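PDB 5MQR: beta-L-arabinobiosidase from Bacteroides thetaiotaomicron, which hydrolyses glycosidic bonds, probably those of arabinose-containing side chains in plant pectin, and may also have exo-alpha-sialidase activity. Local coordinates for residues Leu163-Asn168 with Arg190-Asp195; Pro218-Ser223 with Ala231-Leu236. All blocks are in the same frame, centred on the assembly; numbering follows the deposited sequence.

Contact 1: Leu163-Asn168 with Arg190-Asp195; sequences LITMGN and REIKKD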
loop_
_atom_site.group_PDB
_atom_site.type_symbol
_atom_site.label_atom_id
_atom_site.label_comp_id
_atom_site.label_asym_id
_atom_site.label_seq_id
_atom_site.Cartn_x
_atom_site.Cartn_y
_atom_site.Cartn_z
ATOM N N LEU A 163 -20.011 17.910 -26.999
ATOM C CA LEU A 163 -20.435 16.610 -26.508
ATOM C C LEU A 163 -21.509 16.105 -27.427
ATOM O O LEU A 163 -22.532 16.739 -27.547
ATOM C CB LEU A 163 -20.954 16.680 -25.068
ATOM C CG LEU A 163 -21.422 15.342 -24.454
ATOM C CD1 LEU A 163 -20.348 14.262 -24.472
ATOM C CD2 LEU A 163 -21.876 15.553 -23.019
ATOM N N ILE A 164 -21.266 14.967 -28.076
ATOM C CA ILE A 164 -22.277 14.305 -28.902
ATOM C C ILE A 164 -22.737 13.046 -28.171
ATOM O O ILE A 164 -21.909 12.293 -27.630
ATOM C CB ILE A 164 -21.742 13.939 -30.307
ATOM C CG1 ILE A 164 -21.009 15.123 -30.965
ATOM C CG2 ILE A 164 -22.867 13.454 -31.220
ATOM C CD1 ILE A 164 -21.810 16.384 -31.136
ATOM N N THR A 165 -24.047 12.828 -28.125
ATOM C CA THR A 165 -24.588 11.564 -27.626
ATOM C C THR A 165 -25.260 10.851 -28.794
ATOM O O THR A 165 -25.718 11.496 -29.737
ATOM C CB THR A 165 -25.512 11.747 -26.401
ATOM O OG1 THR A 165 -25.854 10.471 -25.841
ATOM C CG2 THR A 165 -26.773 12.520 -26.765
HETATM N N MSE A 166 -25.266 9.515 -28.758
HETATM C CA MSE A 166 -25.737 8.725 -29.907
HETATM C C MSE A 166 -26.459 7.486 -29.462
HETATM O O MSE A 166 -26.229 6.958 -28.370
HETATM C CB MSE A 166 -24.607 8.342 -30.875
HETATM C CG MSE A 166 -23.457 7.599 -30.185
HETATM SE SE MSE A 166 -21.897 7.309 -31.380
HETATM C CE MSE A 166 -20.602 8.425 -30.418
ATOM N N GLY A 167 -27.366 7.037 -30.316
ATOM C CA GLY A 167 -28.050 5.792 -30.114
ATOM C C GLY A 167 -28.531 5.231 -31.422
ATOM O O GLY A 167 -28.390 5.869 -32.470
ATOM N N ASN A 168 -29.100 4.038 -31.365
ATOM C CA ASN A 168 -29.464 3.314 -32.573
ATOM C C ASN A 168 -30.848 2.681 -32.453
ATOM O O ASN A 168 -31.230 2.218 -31.383
ATOM C CB ASN A 168 -28.393 2.266 -32.816
ATOM C CG ASN A 168 -28.730 1.340 -33.954
ATOM O OD1 ASN A 168 -28.398 1.621 -35.099
ATOM N ND2 ASN A 168 -29.378 0.217 -33.643
ATOM N N ARG A 190 -27.240 13.549 -31.330
ATOM C CA ARG A 190 -27.568 14.946 -31.052
ATOM C C ARG A 190 -26.540 15.564 -30.118
ATOM O O ARG A 190 -25.910 14.864 -29.333
ATOM C CB ARG A 190 -28.977 15.072 -30.470
ATOM C CG ARG A 190 -29.119 14.714 -29.003
ATOM C CD ARG A 190 -30.587 14.506 -28.632
ATOM N NE ARG A 190 -31.409 15.646 -29.025
ATOM C CZ ARG A 190 -32.707 15.766 -28.783
ATOM N NH1 ARG A 190 -33.384 14.822 -28.136
ATOM N NH2 ARG A 190 -33.331 16.849 -29.189
ATOM N N GLU A 191 -26.372 16.876 -30.219
ATOM C CA GLU A 191 -25.419 17.571 -29.395
ATOM C C GLU A 191 -26.024 17.816 -28.026
ATOM O O GLU A 191 -27.205 18.134 -27.917
ATOM C CB GLU A 191 -25.029 18.901 -30.025
ATOM C CG GLU A 191 -23.954 19.616 -29.200
ATOM C CD GLU A 191 -23.208 20.683 -29.964
ATOM O OE1 GLU A 191 -23.542 20.934 -31.146
ATOM O OE2 GLU A 191 -22.282 21.274 -29.377
ATOM N N ILE A 192 -25.212 17.643 -26.994
ATOM C CA ILE A 192 -25.529 18.140 -25.668
ATOM C C ILE A 192 -24.764 19.461 -25.426
ATOM O O ILE A 192 -23.543 19.527 -25.561
ATOM C CB ILE A 192 -25.206 17.100 -24.590
ATOM C CG1 ILE A 192 -26.101 15.859 -24.763
ATOM C CG2 ILE A 192 -25.391 17.705 -23.194
ATOM C CD1 ILE A 192 -25.514 14.608 -24.138
ATOM N N LYS A 193 -25.498 20.508 -25.070
ATOM C CA LYS A 193 -24.919 21.854 -24.908
ATOM C C LYS A 193 -24.573 22.179 -23.460
ATOM O O LYS A 193 -25.052 21.518 -22.538
ATOM C CB LYS A 193 -25.841 22.894 -25.550
ATOM C CG LYS A 193 -25.638 22.963 -27.063
ATOM C CD LYS A 193 -26.932 23.141 -27.844
ATOM C CE LYS A 193 -26.711 24.051 -29.056
ATOM N NZ LYS A 193 -27.968 24.294 -29.822
ATOM N N LYS A 194 -23.700 23.170 -23.273
ATOM C CA LYS A 194 -23.236 23.549 -21.914
ATOM C C LYS A 194 -24.399 23.864 -20.979
ATOM O O LYS A 194 -24.381 23.484 -19.796
ATOM C CB LYS A 194 -22.262 24.741 -21.942
ATOM C CG LYS A 194 -20.805 24.328 -21.746
ATOM C CD LYS A 194 -19.826 25.448 -22.112
ATOM C CE LYS A 194 -18.605 24.944 -22.890
ATOM N NZ LYS A 194 -18.018 26.074 -23.691
ATOM N N ASP A 195 -25.416 24.518 -21.543
ATOM C CA ASP A 195 -26.583 24.951 -20.788
ATOM C C ASP A 195 -27.594 23.843 -20.459
ATOM O O ASP A 195 -28.674 24.141 -19.953
ATOM C CB ASP A 195 -27.272 26.133 -21.514
ATOM C CG ASP A 195 -27.856 25.755 -22.885
ATOM O OD1 ASP A 195 -28.166 24.575 -23.133
ATOM O OD2 ASP A 195 -27.998 26.657 -23.732
HETATM O O HOH W 1 -21.500 20.563 -26.889
#
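Thr165 and Arg190 face each other as an antiparallel hydrogen-bonded pair, joining the second and third strands of a four-stranded blade in the N-terminal beta-propeller. Thr165 N donates to Arg190 O at 3.0 Å and Arg190 N returns a bond to Thr165 O, also 3.0 Å, both close to straight. With OG1 of Thr165 anti to its backbone N (chi1 -172°), the hydroxyl is bound to Gly154 O on strand 148-157 and the methyl is left to meet strand 186-192. CG2 touches Ile192 CD1 at 3.6 Å and also meets CG of Arg190, whose guanidinium group continues to Val122 O and Gly199 O. Leu163 and Ile192 run abreast on this face, with Leu163 CD2 3.9 Å from Ile192 CD1. On the opposite face, the CD1 methyl of Ile164 lies over the Glu191 backbone. Glu191 is extended (chi1 -177°), placing OE1 in a salt bridge with Arg162.

Ile192 N still reaches Leu163 O at 2.9 Å, but Leu163 N and Ile192 O stand 4.1 Å apart, and a water fills in. It accepts from Leu163 N and donates to Ile192 O and, at 2.7 Å, to Glu191 OE2. The chemistry thus implies a pairing that passes from direct to water-mediated, with the carboxylate bridging water and Arg162 and probably kept ionised by that arginine.

Contact 2: Pro218-Ser223 with Ala231-Leu236; sequences PYFKKS and ACQEIL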
loop_
_atom_site.group_PDB
_atom_site.type_symbol
_atom_site.label_atom_id
_atom_site.label_comp_id
_atom_site.label_asym_id
_atom_site.label_seq_id
_atom_site.Cartn_x
_atom_site.Cartn_y
_atom_site.Cartn_z
ATOM N N PRO A 218 -33.575 14.386 -39.991
ATOM C CA PRO A 218 -32.682 14.606 -41.133
ATOM C C PRO A 218 -31.287 14.019 -40.953
ATOM O O PRO A 218 -30.867 13.660 -39.841
ATOM C CB PRO A 218 -32.653 16.139 -41.297
ATOM C CG PRO A 218 -33.152 16.699 -40.001
ATOM C CD PRO A 218 -33.990 15.645 -39.337
ATOM N N TYR A 219 -30.596 13.881 -42.074
ATOM C CA TYR A 219 -29.212 13.434 -42.086
ATOM C C TYR A 219 -28.313 14.519 -41.486
ATOM O O TYR A 219 -28.552 15.711 -41.672
ATOM C CB TYR A 219 -28.813 13.119 -43.516
ATOM C CG TYR A 219 -27.463 12.484 -43.702
ATOM C CD1 TYR A 219 -27.132 11.304 -43.061
ATOM C CD2 TYR A 219 -26.546 13.043 -44.577
ATOM C CE1 TYR A 219 -25.902 10.714 -43.259
ATOM C CE2 TYR A 219 -25.319 12.464 -44.791
ATOM C CZ TYR A 219 -24.998 11.306 -44.138
ATOM O OH TYR A 219 -23.760 10.763 -44.360
ATOM N N PHE A 220 -27.287 14.101 -40.763
ATOM C CA PHE A 220 -26.485 15.040 -39.981
ATOM C C PHE A 220 -25.843 16.153 -40.820
ATOM O O PHE A 220 -25.644 17.245 -40.323
ATOM C CB PHE A 220 -25.431 14.314 -39.127
ATOM C CG PHE A 220 -24.192 13.892 -39.883
ATOM C CD1 PHE A 220 -24.144 12.673 -40.550
ATOM C CD2 PHE A 220 -23.056 14.704 -39.894
ATOM C CE1 PHE A 220 -23.004 12.279 -41.236
ATOM C CE2 PHE A 220 -21.899 14.312 -40.565
ATOM C CZ PHE A 220 -21.875 13.101 -41.246
ATOM N N LYS A 221 -25.549 15.878 -42.089
ATOM C CA LYS A 221 -24.953 16.874 -42.952
ATOM C C LYS A 221 -25.905 18.028 -43.293
ATOM O O LYS A 221 -25.468 19.007 -43.871
ATOM C CB LYS A 221 -24.407 16.237 -44.238
ATOM C CG LYS A 221 -23.201 15.311 -44.035
ATOM C CD LYS A 221 -22.432 15.124 -45.353
ATOM C CE LYS A 221 -21.930 13.703 -45.604
ATOM N NZ LYS A 221 -20.521 13.467 -45.237
ATOM N N LYS A 222 -27.186 17.925 -42.950
ATOM C CA LYS A 222 -28.121 19.008 -43.240
ATOM C C LYS A 222 -28.092 20.106 -42.195
ATOM O O LYS A 222 -28.626 21.187 -42.446
ATOM C CB LYS A 222 -29.549 18.486 -43.381
ATOM C CG LYS A 222 -29.712 17.441 -44.476
ATOM C CD LYS A 222 -29.702 18.046 -45.871
ATOM C CE LYS A 222 -28.759 17.276 -46.793
ATOM N NZ LYS A 222 -29.163 17.508 -48.198
ATOM N N SER A 223 -27.498 19.839 -41.034
ATOM C CA SER A 223 -27.332 20.876 -40.019
ATOM C C SER A 223 -26.551 22.049 -40.578
ATOM O O SER A 223 -25.569 21.863 -41.282
ATOM C CB SER A 223 -26.583 20.347 -38.796
ATOM O OG SER A 223 -26.437 21.341 -37.798
ATOM N N ALA A 231 -17.969 17.431 -35.979
ATOM C CA ALA A 231 -17.944 16.568 -34.800
ATOM C C ALA A 231 -18.475 15.164 -35.122
ATOM O O ALA A 231 -17.895 14.163 -34.674
ATOM C CB ALA A 231 -18.728 17.189 -33.639
ATOM N N CYS A 232 -19.564 15.112 -35.885
ATOM C CA CYS A 232 -20.131 13.857 -36.335
ATOM C C CYS A 232 -19.176 13.159 -37.300
ATOM O O CYS A 232 -18.948 11.958 -37.182
ATOM C CB CYS A 232 -21.483 14.064 -36.999
ATOM S SG CYS A 232 -22.774 14.646 -35.869
ATOM N N GLN A 233 -18.591 13.914 -38.221
ATOM C CA GLN A 233 -17.649 13.347 -39.180
ATOM C C GLN A 233 -16.438 12.689 -38.499
ATOM O O GLN A 233 -15.907 11.701 -39.016
ATOM C CB GLN A 233 -17.186 14.420 -40.186
ATOM C CG GLN A 233 -16.431 13.866 -41.395
ATOM C CD GLN A 233 -17.258 12.843 -42.164
ATOM O OE1 GLN A 233 -18.356 13.143 -42.601
ATOM N NE2 GLN A 233 -16.747 11.631 -42.302
ATOM N N GLU A 234 -16.011 13.245 -37.358
ATOM C CA GLU A 234 -14.934 12.674 -36.543
ATOM C C GLU A 234 -15.288 11.303 -35.979
ATOM O O GLU A 234 -14.398 10.477 -35.782
ATOM C CB GLU A 234 -14.589 13.567 -35.336
ATOM C CG GLU A 234 -13.823 14.842 -35.663
ATOM C CD GLU A 234 -13.748 15.809 -34.490
ATOM O OE1 GLU A 234 -13.877 15.395 -33.316
ATOM O OE2 GLU A 234 -13.559 17.011 -34.755
ATOM N N ILE A 235 -16.562 11.091 -35.650
ATOM C CA ILE A 235 -17.008 9.800 -35.163
ATOM C C ILE A 235 -16.819 8.782 -36.272
ATOM O O ILE A 235 -16.209 7.740 -36.041
ATOM C CB ILE A 235 -18.472 9.821 -34.731
ATOM C CG1 ILE A 235 -18.623 10.673 -33.461
ATOM C CG2 ILE A 235 -18.980 8.402 -34.498
ATOM C CD1 ILE A 235 -20.046 11.114 -33.200
ATOM N N LEU A 236 -17.321 9.106 -37.460
ATOM C CA LEU A 236 -17.217 8.227 -38.631
ATOM C C LEU A 236 -15.773 7.955 -39.043
ATOM O O LEU A 236 -15.475 6.885 -39.522
ATOM C CB LEU A 236 -17.974 8.808 -39.831
ATOM C CG LEU A 236 -19.504 8.867 -39.739
ATOM C CD1 LEU A 236 -20.101 9.652 -40.913
ATOM C CD2 LEU A 236 -20.084 7.459 -39.681
#
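The chain makes a short 3-10 turn at Phe220-Lys222, held by a bond from Lys222 N to Tyr219 O, and then returns as helix 226-236, bringing the CA atoms of Phe220 and Cys232 to 7.4 Å. This is a hydrophobic loop-on-helix contact in the N-terminal beta-propeller that includes a cysteine sulfur-aromatic contact.

Phe220 carries it. Its CB points toward the helix, and a chi1 of 80° sets CG between the backbone N and the carbonyl carbon, which sends the ring across to Cys232 on the helix. Cys232 CB presses against the ring at CD2, 3.4 Å away, approaching obliquely. The sulfur lies beside its own backbone N (chi1 -66°) and sits 4.8 Å from the Phe220 ring centroid, 44° off the normal, so it is neither stacked over the ring nor in its plane. One turn further along, the Leu236 side chain, directed against that of Phe220, sets CD1 against CZ and CE1 of the ring, the CZ contact being 3.9 Å. Cys232 and Leu236 therefore grip the ring from successive turns of the helix. Tyr202 and, earlier in the same helix, Val229 also touch Phe220, while Ile204 packs on Cys232 and Trp245 on Leu236, tying the loop and helix to strand 202-206 and to a following loop.

Beside the ring the contact turns polar. Lys221 lays CG over one face of the neighbouring Phe220 ring and bends twice along its chain to bring NZ 3.4 Å from Gln233 OE1. The Gln233 amide is fixed from its other end, where NE2 is bonded to Asp237 OD1. Its OE1 thereby comes to the edge of the aromatic ring, in its plane, 3.8 Å from Phe220 CZ.

In the fold
From the N terminus the chain runs along strand 148-157, turns into 163-170, and comes back as 186-192; contact 1 closes the loop between these last two, pairing the central strands of a four-stranded propeller blade. Strand 202-206 then completes the blade, and only afterwards does the chain enter the loop and helix 226-236 that contact 2 closes. The closures are in series, neither enclosing nor crossing the other, with centres about 12 Å apart. They meet through the helix: Ala231 and Ile235 pack on the face of the blade bearing Ile164 and Met166, with Ile164 CD1 4.1 Å from Ala231 CB. The helix thus touches blade and 3-10 turn, and the turn also touches strand 202-206.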